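Local coordinates for probable cobalt-precorrin-6B C(15)-methyltransferase (decarboxylating) (Methanothermobacter thermautotrophicus, PDB 1L3I), which is an S-adenosylmethionine-dependent methyltransferase that probably methylates C-15 of cobalt-precorrin-6B, with decarboxylation at C-12, in anaerobic cobalamin biosynthesis, at the interface of chains A and B. Coordinates in Å, arbitrary orientation; residue numbers count along the deposited sequence, not the author numbering. Chains: chain A/B, Precorrin-6y methyltransferase/putative decarboxylase.

The interface of chains A and B. Residues chain A 144, 156-158; chain B 162-164, 171, 173.
Strand 155-167 of chain A meets strand 154-165 of chain B edge to edge, while helix 137-149 of A reaches the loop residue B:Thr171 and strand 172-175 of B approaches from one face. The two long strands run antiparallel. The amide N of A:Glu158 donates to the carbonyl O of B:Ala162 at 2.7 Å, and B:Ala162 N returns a bond to A:Glu158 O at 3.0 Å. The next rung is B:Gly164 N to A:Ile156 O, 2.9 Å. Beyond it the pairing opens: a water bonds A:Ile156 N and reaches B:Gly164 O, 2.9 Å away, filling in for a direct link, and it also bonds A:Ile156 O, which takes part in this water bond as well as the bond from B:Gly164 N. On one face of the ribbon, A:Ile156 has CG1 anti to its backbone N (chi1 -179°), which leaves the CG2 methyl to face chain B. The CG2 methyl of A:Ile156 lies 3.6 Å from B:Gly164 CA and also packs on the selenium SE of B:Met173, 3.9 Å away. The selenomethionine chain, bent at chi2 and chi3, brings its methyl CE alongside the CB of A:Glu158. On the opposite face, the A:Thr157 and B:Arg163 side chains run alongside each other, OG1 of the threonine loosely against CG of the arginine. Farther out, the selenomethionine A:Met144 and B:Thr171 meet tip to tip, the CE methyl of the former 3.6 Å from the CG2 methyl of the latter and also against its hydroxyl OG1. The patch lies at one end of the intersubunit strand pairing; a two-fold axis repeats it with the chains exchanged, joining the sheets of neighbouring subunits within the homotetramer, beside helix 137-149 of A and the hairpin of B.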
loop_
_atom_site.group_PDB
_atom_site.type_symbol
_atom_site.label_atom_id
_atom_site.label_comp_id
_atom_site.label_asym_id
_atom_site.label_seq_id
_atom_site.Cartn_x
_atom_site.Cartn_y
_atom_site.Cartn_z
HETATM N N MSE A 144 16.231 -13.689 0.389
HETATM C CA MSE A 144 15.479 -14.836 0.875
HETATM C C MSE A 144 16.178 -16.157 0.556
HETATM O O MSE A 144 16.501 -16.910 1.469
HETATM C CB MSE A 144 14.096 -14.828 0.252
HETATM C CG MSE A 144 13.281 -13.618 0.636
HETATM SE SE MSE A 144 12.158 -14.023 2.100
HETATM C CE MSE A 144 10.692 -14.685 1.037
ATOM N N ILE A 156 10.068 -11.791 5.650
ATOM C CA ILE A 156 10.040 -10.590 4.808
ATOM C C ILE A 156 8.842 -9.717 5.153
ATOM O O ILE A 156 7.732 -10.225 5.304
ATOM C CB ILE A 156 10.025 -10.916 3.258
ATOM C CG1 ILE A 156 10.025 -9.610 2.442
ATOM C CG2 ILE A 156 8.812 -11.767 2.897
ATOM C CD1 ILE A 156 10.249 -9.766 0.976
ATOM N N THR A 157 9.071 -8.426 5.339
ATOM C CA THR A 157 8.002 -7.476 5.609
ATOM C C THR A 157 8.121 -6.333 4.622
ATOM O O THR A 157 9.201 -5.769 4.455
ATOM C CB THR A 157 8.090 -6.908 7.007
ATOM O OG1 THR A 157 7.910 -7.965 7.939
ATOM C CG2 THR A 157 7.036 -5.855 7.239
ATOM N N GLU A 158 7.029 -6.012 3.936
ATOM C CA GLU A 158 7.031 -4.924 2.973
ATOM C C GLU A 158 6.204 -3.762 3.500
ATOM O O GLU A 158 5.019 -3.925 3.799
ATOM C CB GLU A 158 6.458 -5.383 1.652
ATOM C CG GLU A 158 6.601 -4.325 0.589
ATOM C CD GLU A 158 7.352 -4.805 -0.623
ATOM O OE1 GLU A 158 7.873 -5.946 -0.624
ATOM O OE2 GLU A 158 7.405 -4.026 -1.594
ATOM N N ALA B 162 2.728 -5.688 4.614
ATOM C CA ALA B 162 2.570 -6.998 4.018
ATOM C C ALA B 162 3.713 -7.845 4.577
ATOM O O ALA B 162 4.850 -7.386 4.688
ATOM C CB ALA B 162 2.647 -6.901 2.500
ATOM N N ARG B 163 3.368 -9.044 5.024
ATOM C CA ARG B 163 4.330 -9.988 5.570
ATOM C C ARG B 163 4.316 -11.298 4.769
ATOM O O ARG B 163 3.262 -11.739 4.273
ATOM C CB ARG B 163 4.025 -10.269 7.045
ATOM C CG ARG B 163 4.108 -9.037 7.919
ATOM C CD ARG B 163 3.975 -9.402 9.362
ATOM N NE ARG B 163 2.765 -10.192 9.593
ATOM C CZ ARG B 163 2.527 -10.921 10.688
ATOM N NH1 ARG B 163 3.434 -10.981 11.662
ATOM N NH2 ARG B 163 1.330 -11.483 10.863
ATOM N N GLY B 164 5.492 -11.899 4.635
ATOM C CA GLY B 164 5.608 -13.145 3.913
ATOM C C GLY B 164 5.032 -14.324 4.674
ATOM O O GLY B 164 5.357 -14.538 5.842
ATOM N N THR B 171 6.339 -17.877 -1.046
ATOM C CA THR B 171 6.112 -16.924 0.019
ATOM C C THR B 171 5.055 -15.996 -0.520
ATOM O O THR B 171 5.303 -15.231 -1.441
ATOM C CB THR B 171 7.374 -16.116 0.311
ATOM O OG1 THR B 171 8.444 -17.018 0.621
ATOM C CG2 THR B 171 7.150 -15.161 1.471
HETATM N N MSE B 173 2.581 -12.858 -0.235
HETATM C CA MSE B 173 2.509 -11.627 0.538
HETATM C C MSE B 173 1.104 -11.409 1.108
HETATM O O MSE B 173 0.133 -11.253 0.363
HETATM C CB MSE B 173 2.982 -10.412 -0.283
HETATM C CG MSE B 173 4.435 -10.513 -0.784
HETATM SE SE MSE B 173 5.773 -10.948 0.575
HETATM C CE MSE B 173 5.591 -9.363 1.696
HETATM O O HOH W 1 7.612 -12.940 6.652
#